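Local coordinates for oxidoreductase (PDB 3HJ9), which binds flavin mononucleotide and probably acts as an oxidoreductase of the FMN-dependent nitroreductase family, at residues R83-S87 / A166-N170; L69-V75 / Y107-H111. One frame throughout, in Å; residues are numbered along the deposited sequence.

Interaction 1. Residues R83-S87 / A166-N170. With FMN (flavin mononucleotide), chain F.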
ATOM      1  N   ARG A  83      -9.242   9.300   6.348  1.00 12.99           N
ATOM      2  CA  ARG A  83      -8.773   9.245   4.966  1.00 14.31           C
ATOM      3  C   ARG A  83      -9.044   7.911   4.279  1.00 14.09           C
ATOM      4  O   ARG A  83      -9.379   6.922   4.917  1.00 14.39           O
ATOM      5  CB  ARG A  83      -7.283   9.601   4.926  1.00 15.32           C
ATOM      6  CG  ARG A  83      -6.867  10.900   5.707  1.00 16.98           C
ATOM      7  CD  ARG A  83      -7.551  12.154   5.174  1.00 18.47           C
ATOM      8  NE  ARG A  83      -7.430  13.311   6.056  1.00 19.97           N
ATOM      9  CZ  ARG A  83      -6.413  14.167   6.104  1.00 21.01           C
ATOM     10  NH1 ARG A  83      -5.325  14.031   5.332  1.00 22.83           N
ATOM     11  NH2 ARG A  83      -6.492  15.181   6.951  1.00 22.59           N
ATOM     12  N   THR A  84      -8.892   7.905   2.960  1.00 14.20           N
ATOM     13  CA  THR A  84      -9.101   6.706   2.158  1.00 15.08           C
ATOM     14  C   THR A  84      -8.028   5.656   2.406  1.00 16.35           C
ATOM     15  O   THR A  84      -8.274   4.512   2.093  1.00 17.11           O
ATOM     16  CB  THR A  84      -9.122   7.038   0.648  1.00 15.08           C
ATOM     17  OG1 THR A  84      -7.947   7.782   0.363  1.00 13.01           O
ATOM     18  CG2 THR A  84     -10.395   7.877   0.278  1.00 13.58           C
ATOM     19  N   ALA A  85      -6.876   6.044   2.982  1.00 17.79           N
ATOM     20  CA  ALA A  85      -5.736   5.157   3.284  1.00 18.98           C
ATOM     21  C   ALA A  85      -5.366   5.309   4.766  1.00 19.92           C
ATOM     22  O   ALA A  85      -5.535   6.396   5.362  1.00 19.72           O
ATOM     23  CB  ALA A  85      -4.534   5.497   2.390  1.00 17.13           C
ATOM     24  N   PRO A  86      -4.874   4.227   5.381  1.00 19.43           N
ATOM     25  CA  PRO A  86      -4.484   4.314   6.785  1.00 20.01           C
ATOM     26  C   PRO A  86      -3.198   5.133   7.000  1.00 18.18           C
ATOM     27  O   PRO A  86      -2.477   5.476   6.050  1.00 19.63           O
ATOM     28  CB  PRO A  86      -4.275   2.852   7.163  1.00 19.35           C
ATOM     29  CG  PRO A  86      -3.768   2.246   5.863  1.00 19.09           C
ATOM     30  CD  PRO A  86      -4.545   2.911   4.801  1.00 19.91           C
ATOM     31  N   SER A  87      -2.955   5.464   8.251  1.00 20.47           N
ATOM     32  CA  SER A  87      -1.723   6.167   8.655  1.00 21.98           C
ATOM     33  C   SER A  87      -1.443   5.908  10.129  1.00 22.02           C
ATOM     34  O   SER A  87      -2.376   5.922  10.898  1.00 20.70           O
ATOM     35  CB  SER A  87      -1.829   7.679   8.384  1.00 23.32           C
ATOM     36  OG  SER A  87      -2.795   8.289   9.235  1.00 24.25           O
ATOM     37  N   ALA A 166       0.162   2.104   0.506  1.00 19.48           N
ATOM     38  CA  ALA A 166      -1.294   1.977   0.573  1.00 19.09           C
ATOM     39  C   ALA A 166      -1.952   3.034  -0.274  1.00 18.40           C
ATOM     40  O   ALA A 166      -2.865   2.738  -1.034  1.00 17.96           O
ATOM     41  CB  ALA A 166      -1.769   2.099   1.988  1.00 16.98           C
HETATM   42  N   MSE A 167      -1.442   4.259  -0.179  1.00 16.93           N
HETATM   43  CA  MSE A 167      -1.999   5.387  -0.923  1.00 18.54           C
HETATM   44  C   MSE A 167      -1.734   5.226  -2.408  1.00 17.63           C
HETATM   45  O   MSE A 167      -2.626   5.467  -3.249  1.00 17.95           O
HETATM   46  CB  MSE A 167      -1.414   6.706  -0.426  1.00 18.92           C
HETATM   47  CG  MSE A 167      -1.773   6.953   1.007  1.00 19.03           C
HETATM   48 SE   MSE A 167      -0.607   8.291   1.802  0.75 21.26          SE
HETATM   49  CE  MSE A 167      -1.660   9.851   1.523  1.00 21.51           C
ATOM     50  N   ALA A 168      -0.521   4.786  -2.724  1.00 18.19           N
ATOM     51  CA  ALA A 168      -0.155   4.475  -4.130  1.00 18.99           C
ATOM     52  C   ALA A 168      -1.009   3.297  -4.622  1.00 19.34           C
ATOM     53  O   ALA A 168      -1.333   3.244  -5.810  1.00 20.41           O
ATOM     54  CB  ALA A 168       1.333   4.133  -4.252  1.00 16.74           C
ATOM     55  N   GLU A 169      -1.396   2.362  -3.722  1.00 20.44           N
ATOM     56  CA  GLU A 169      -2.240   1.227  -4.146  1.00 19.61           C
ATOM     57  C   GLU A 169      -3.666   1.679  -4.479  1.00 20.06           C
ATOM     58  O   GLU A 169      -4.253   1.207  -5.454  1.00 20.90           O
ATOM     59  CB  GLU A 169      -2.237   0.090  -3.117  1.00 19.88           C
ATOM     60  CG  GLU A 169      -2.936  -1.173  -3.567  1.00 19.80           C
ATOM     61  CD  GLU A 169      -2.317  -1.849  -4.792  1.00 21.69           C
ATOM     62  OE1 GLU A 169      -1.271  -1.380  -5.304  1.00 21.36           O
ATOM     63  OE2 GLU A 169      -2.891  -2.882  -5.240  1.00 22.58           O
ATOM     64  N   ASN A 170      -4.227   2.579  -3.663  1.00 18.48           N
ATOM     65  CA  ASN A 170      -5.511   3.182  -3.983  1.00 17.02           C
ATOM     66  C   ASN A 170      -5.455   3.821  -5.382  1.00 17.48           C
ATOM     67  O   ASN A 170      -6.403   3.691  -6.148  1.00 19.08           O
ATOM     68  CB  ASN A 170      -5.914   4.268  -2.974  1.00 14.66           C
ATOM     69  CG  ASN A 170      -6.333   3.713  -1.628  1.00 15.14           C
ATOM     70  OD1 ASN A 170      -6.431   2.497  -1.447  1.00 13.52           O
ATOM     71  ND2 ASN A 170      -6.559   4.615  -0.659  1.00 13.12           N
TER
HETATM   72  N1  FMN F 300      -3.260   0.581  14.556  1.00 24.18           N
HETATM   73  C2  FMN F 300      -3.060  -0.109  15.730  1.00 25.34           C
HETATM   74  O2  FMN F 300      -3.978  -0.257  16.524  1.00 26.70           O
HETATM   75  N3  FMN F 300      -1.816  -0.663  16.004  1.00 25.18           N
HETATM   76  C4  FMN F 300      -0.758  -0.499  15.150  1.00 24.97           C
HETATM   77  O4  FMN F 300       0.330  -1.039  15.441  1.00 26.71           O
HETATM   78  C4A FMN F 300      -0.943   0.213  13.971  1.00 24.65           C
HETATM   79  N5  FMN F 300       0.108   0.342  13.076  1.00 23.31           N
HETATM   80  C5A FMN F 300      -0.035   0.989  11.868  1.00 24.13           C
HETATM   81  C6  FMN F 300       1.083   1.085  11.014  1.00 23.83           C
HETATM   82  C7  FMN F 300       0.954   1.736   9.778  1.00 22.59           C
HETATM   83  C7M FMN F 300       2.139   1.821   8.867  1.00 22.81           C
HETATM   84  C8  FMN F 300      -0.268   2.295   9.413  1.00 22.62           C
HETATM   85  C8M FMN F 300      -0.448   3.007   8.104  1.00 22.66           C
HETATM   86  C9  FMN F 300      -1.369   2.200  10.256  1.00 22.91           C
HETATM   87  C9A FMN F 300      -1.290   1.545  11.519  1.00 22.94           C
HETATM   88  N10 FMN F 300      -2.372   1.418  12.432  1.00 22.98           N
HETATM   89  C10 FMN F 300      -2.204   0.752  13.656  1.00 24.39           C
HETATM   90  C1' FMN F 300      -3.730   1.948  12.104  1.00 23.75           C
HETATM   91  C2' FMN F 300      -3.856   3.438  12.251  1.00 22.80           C
HETATM   92  O2' FMN F 300      -3.854   3.714  13.626  1.00 23.67           O
HETATM   93  C3' FMN F 300      -5.124   3.946  11.569  1.00 23.05           C
HETATM   94  O3' FMN F 300      -4.954   3.725  10.201  1.00 22.70           O
HETATM   95  C4' FMN F 300      -5.441   5.421  11.916  1.00 23.04           C
HETATM   96  O4' FMN F 300      -5.853   5.449  13.245  1.00 25.00           O
HETATM   97  C5' FMN F 300      -6.567   6.079  11.142  1.00 24.48           C
HETATM   98  O5' FMN F 300      -7.716   5.253  11.193  1.00 23.09           O
HETATM   99  P   FMN F 300      -8.302   4.695   9.803  1.00 23.60           P
HETATM  100  O1P FMN F 300      -8.248   5.674   8.659  1.00 22.19           O
HETATM  101  O2P FMN F 300      -7.481   3.499   9.312  1.00 22.82           O
HETATM  102  O3P FMN F 300      -9.698   4.247  10.156  1.00 21.69           O
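Segment R83-S87 leaves strand 82-83, passes along the side of helix 156-177 and ends at the flavin. Its main bump is the methyl of Ala85, which drops into a shallow hollow on A166-N170. The hollow lies between Ala166 and Asn170, one turn apart and both pointing toward the loop. Met167, a selenomethionine, closes one side, with CG 3.4 Å from Ala85 CB. Ala85 CB is 4.4 Å from Ala166 CB and 3.8 Å from Asn170 ND2. The backbones come close here, with 5.6 Å between Ala85 CA and Met167 CA. Next to this bump the proline ring covers Ala166, with Pro86 CD 4.0 Å from Ala166 CB. Glu169 of the second subunit also packs on Pro86 and Ala166. On the other flank Asn170 ND2 gives Thr84 O a weak hydrogen bond of 3.2 Å; Ala71 O is its stronger partner. Thr84 O also accepts a hydrogen bond from Arg49 of the second subunit.

Past the proline the loop turns to the cofactor. Ser87 N donates to O3' of FMN at 3.3 Å, and Pro86 CB lies 3.2 Å from the same O3'. Pro86 and Ser87 belong to the FMN pocket, which is completed across the dimer interface by Arg49, Ser51, Arg53 and Asp130 of the second subunit. This shared pocket is characteristic of nitroreductase-like flavoproteins.

The chemistry is mixed but simple. Mostly apolar groups fit the loop to the helix, with one weak hydrogen bond from Asn170. The segment meets FMN O3' through a backbone amide and a proline ring, not a polar side chain.

Interaction 2. Residues L69-V75 / Y107-H111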
ATOM      1  N   LEU A  69      -6.681  11.835  -6.915  1.00 18.33           N
ATOM      2  CA  LEU A  69      -6.169  12.468  -5.708  1.00 18.30           C
ATOM      3  C   LEU A  69      -6.997  12.050  -4.485  1.00 16.74           C
ATOM      4  O   LEU A  69      -6.417  11.724  -3.488  1.00 16.94           O
ATOM      5  CB  LEU A  69      -6.061  13.997  -5.842  1.00 17.41           C
ATOM      6  CG  LEU A  69      -4.939  14.452  -6.788  1.00 18.19           C
ATOM      7  CD1 LEU A  69      -5.090  15.914  -7.082  1.00 18.25           C
ATOM      8  CD2 LEU A  69      -3.549  14.173  -6.214  1.00 18.11           C
ATOM      9  N   TRP A  70      -8.327  12.050  -4.603  1.00 17.03           N
ATOM     10  CA  TRP A  70      -9.203  11.601  -3.512  1.00 17.51           C
ATOM     11  C   TRP A  70      -8.957  10.107  -3.159  1.00 17.41           C
ATOM     12  O   TRP A  70      -8.921   9.749  -1.964  1.00 17.79           O
ATOM     13  CB  TRP A  70     -10.663  11.860  -3.844  1.00 17.37           C
ATOM     14  CG  TRP A  70     -11.548  11.455  -2.742  1.00 16.77           C
ATOM     15  CD1 TRP A  70     -11.867  12.172  -1.633  1.00 17.46           C
ATOM     16  CD2 TRP A  70     -12.209  10.208  -2.627  1.00 17.29           C
ATOM     17  NE1 TRP A  70     -12.687  11.437  -0.812  1.00 17.91           N
ATOM     18  CE2 TRP A  70     -12.911  10.219  -1.401  1.00 17.05           C
ATOM     19  CE3 TRP A  70     -12.269   9.069  -3.443  1.00 17.78           C
ATOM     20  CZ2 TRP A  70     -13.686   9.144  -0.971  1.00 17.81           C
ATOM     21  CZ3 TRP A  70     -13.050   7.985  -3.020  1.00 18.21           C
ATOM     22  CH2 TRP A  70     -13.757   8.040  -1.799  1.00 18.05           C
ATOM     23  N   ALA A  71      -8.855   9.259  -4.191  1.00 17.01           N
ATOM     24  CA  ALA A  71      -8.559   7.838  -4.018  1.00 17.70           C
ATOM     25  C   ALA A  71      -7.266   7.707  -3.203  1.00 19.45           C
ATOM     26  O   ALA A  71      -7.280   7.083  -2.124  1.00 19.03           O
ATOM     27  CB  ALA A  71      -8.456   7.093  -5.379  1.00 17.62           C
ATOM     28  N   ALA A  72      -6.217   8.415  -3.627  1.00 19.94           N
ATOM     29  CA  ALA A  72      -4.898   8.334  -2.943  1.00 21.19           C
ATOM     30  C   ALA A  72      -4.844   8.929  -1.536  1.00 22.42           C
ATOM     31  O   ALA A  72      -4.317   8.279  -0.602  1.00 24.34           O
ATOM     32  CB  ALA A  72      -3.792   8.949  -3.814  1.00 21.70           C
ATOM     33  N   ALA A  73      -5.443  10.113  -1.346  1.00 21.12           N
ATOM     34  CA  ALA A  73      -5.248  10.888  -0.099  1.00 19.71           C
ATOM     35  C   ALA A  73      -6.467  11.568   0.510  1.00 18.38           C
ATOM     36  O   ALA A  73      -6.305  12.302   1.476  1.00 18.76           O
ATOM     37  CB  ALA A  73      -4.207  11.979  -0.408  1.00 18.41           C
ATOM     38  N   GLY A  74      -7.658  11.325  -0.041  1.00 16.75           N
ATOM     39  CA  GLY A  74      -8.832  12.056   0.292  1.00 15.62           C
ATOM     40  C   GLY A  74      -9.437  11.767   1.640  1.00 15.09           C
ATOM     41  O   GLY A  74      -9.120  10.732   2.252  1.00 16.40           O
ATOM     42  N   VAL A  75     -10.291  12.697   2.083  1.00 14.88           N
ATOM     43  CA  VAL A  75     -11.087  12.540   3.301  1.00 14.66           C
ATOM     44  C   VAL A  75     -12.309  11.697   2.923  1.00 14.90           C
ATOM     45  O   VAL A  75     -13.008  12.013   1.981  1.00 15.03           O
ATOM     46  CB  VAL A  75     -11.525  13.888   3.885  1.00 14.80           C
ATOM     47  CG1 VAL A  75     -12.614  13.735   5.009  1.00 15.37           C
ATOM     48  CG2 VAL A  75     -10.268  14.674   4.370  1.00 15.55           C
ATOM     49  N   TYR A 107      -1.554  18.492  -2.692  1.00 16.95           N
ATOM     50  CA  TYR A 107      -2.955  18.168  -2.511  1.00 17.64           C
ATOM     51  C   TYR A 107      -3.334  18.386  -1.050  1.00 17.26           C
ATOM     52  O   TYR A 107      -2.693  17.845  -0.166  1.00 17.59           O
ATOM     53  CB  TYR A 107      -3.236  16.724  -2.916  1.00 16.95           C
ATOM     54  CG  TYR A 107      -4.645  16.300  -2.644  1.00 18.71           C
ATOM     55  CD1 TYR A 107      -5.710  16.877  -3.334  1.00 19.21           C
ATOM     56  CD2 TYR A 107      -4.935  15.290  -1.713  1.00 17.72           C
ATOM     57  CE1 TYR A 107      -7.048  16.472  -3.082  1.00 19.09           C
ATOM     58  CE2 TYR A 107      -6.262  14.870  -1.481  1.00 19.33           C
ATOM     59  CZ  TYR A 107      -7.309  15.475  -2.161  1.00 18.79           C
ATOM     60  OH  TYR A 107      -8.600  15.083  -1.921  1.00 18.40           O
ATOM     61  N   ASP A 108      -4.380  19.172  -0.824  1.00 17.75           N
ATOM     62  CA  ASP A 108      -4.933  19.450   0.493  1.00 18.99           C
ATOM     63  C   ASP A 108      -6.214  18.591   0.581  1.00 18.39           C
ATOM     64  O   ASP A 108      -7.219  18.938  -0.042  1.00 17.90           O
ATOM     65  CB  ASP A 108      -5.243  20.942   0.612  1.00 19.41           C
ATOM     66  CG  ASP A 108      -5.897  21.319   1.910  1.00 22.23           C
ATOM     67  OD1 ASP A 108      -6.173  20.481   2.790  1.00 24.28           O
ATOM     68  OD2 ASP A 108      -6.169  22.515   2.042  1.00 26.18           O
ATOM     69  N   PRO A 109      -6.196  17.502   1.377  1.00 18.15           N
ATOM     70  CA  PRO A 109      -7.409  16.651   1.480  1.00 17.87           C
ATOM     71  C   PRO A 109      -8.633  17.262   2.123  1.00 18.20           C
ATOM     72  O   PRO A 109      -9.724  17.010   1.646  1.00 17.96           O
ATOM     73  CB  PRO A 109      -6.933  15.488   2.334  1.00 17.98           C
ATOM     74  CG  PRO A 109      -5.481  15.433   2.103  1.00 17.34           C
ATOM     75  CD  PRO A 109      -5.069  16.859   2.078  1.00 17.60           C
ATOM     76  N   VAL A 110      -8.450  18.068   3.169  1.00 17.21           N
ATOM     77  CA  VAL A 110      -9.560  18.668   3.900  1.00 18.13           C
ATOM     78  C   VAL A 110     -10.397  19.606   3.006  1.00 18.44           C
ATOM     79  O   VAL A 110     -11.613  19.636   3.148  1.00 14.96           O
ATOM     80  CB  VAL A 110      -9.065  19.369   5.214  1.00 18.53           C
ATOM     81  CG1 VAL A 110     -10.187  20.186   5.882  1.00 17.04           C
ATOM     82  CG2 VAL A 110      -8.446  18.319   6.166  1.00 18.41           C
ATOM     83  N   HIS A 111      -9.735  20.326   2.088  1.00 18.66           N
ATOM     84  CA  HIS A 111     -10.389  21.252   1.160  1.00 19.78           C
ATOM     85  C   HIS A 111     -10.460  20.756  -0.278  1.00 20.21           C
ATOM     86  O   HIS A 111     -11.011  21.457  -1.128  1.00 22.31           O
ATOM     87  CB  HIS A 111      -9.705  22.628   1.214  1.00 20.31           C
ATOM     88  CG  HIS A 111      -9.724  23.246   2.572  1.00 19.74           C
ATOM     89  ND1 HIS A 111     -10.832  23.891   3.072  1.00 20.92           N
ATOM     90  CD2 HIS A 111      -8.793  23.279   3.553  1.00 19.66           C
ATOM     91  CE1 HIS A 111     -10.577  24.313   4.295  1.00 20.93           C
ATOM     92  NE2 HIS A 111      -9.342  23.956   4.608  1.00 20.87           N
TER
HETATM   93  O   HOH W   1     -10.428  14.990   0.153  1.00 15.18           O
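This is helix-on-sheet packing within the nitroreductase fold. The C-terminal part of helix 62-73 and the residues after it meet Tyr107 near the end of strand 103-108, and Pro109 and Val110 in the hairpin turn toward strand 113-116. Tyr107 holds chi1 in t, and its ring lies across the helix. Leu69, an mt rotamer, sets CB over one face of that ring in a CH-pi contact, 3.9 Å from Leu69 CB to the Tyr107 centroid. Ala73 meets the ring edge, with its CB 3.6 Å from Tyr107 CD2.

Trp70 also takes chi1 in t. Its indole turns along the chain, and Trp70 NE1 donates to Val75 O at 2.9 Å. The intervening Gly74 leaves room for the indole, since a CB there would fall 2.2 Å from Trp70 CD1. The Val75 side chain, chi1 again t, rests CG2 4.0 Å from Pro109 CB. The proline ring reaches the backbone of Ala73, with Pro109 CG 3.3 Å from Ala73 O.

Tyr107 OH is hydrogen-bonded to His112 in the same hairpin. One water joins the two segments, lying 2.8 Å from Tyr107 OH, 3.0 Å from Val75 N and 2.6 Å from Pro109 O.

From the N terminus the segments come in the order L69-V75, R83-S87, Y107-H111, A166-N170. Interaction 2 closes the first loop, from helix 62-73 across strands 75-77, 82-83 and 94-100 to the end of strand 103-108. Interaction 1 starts within that loop and ends well beyond it, on helix 156-177, so the two cross. They also touch directly. Thr84 OG1 lies 2.7 Å from Ala71 O and Thr84 N lies 2.9 Å from Gly74 O, both probable hydrogen bonds. Together they tie helix 62-73, a hairpin of the central sheet, the flavin loop and helix 156-177 into one unit, and both reach the second subunit.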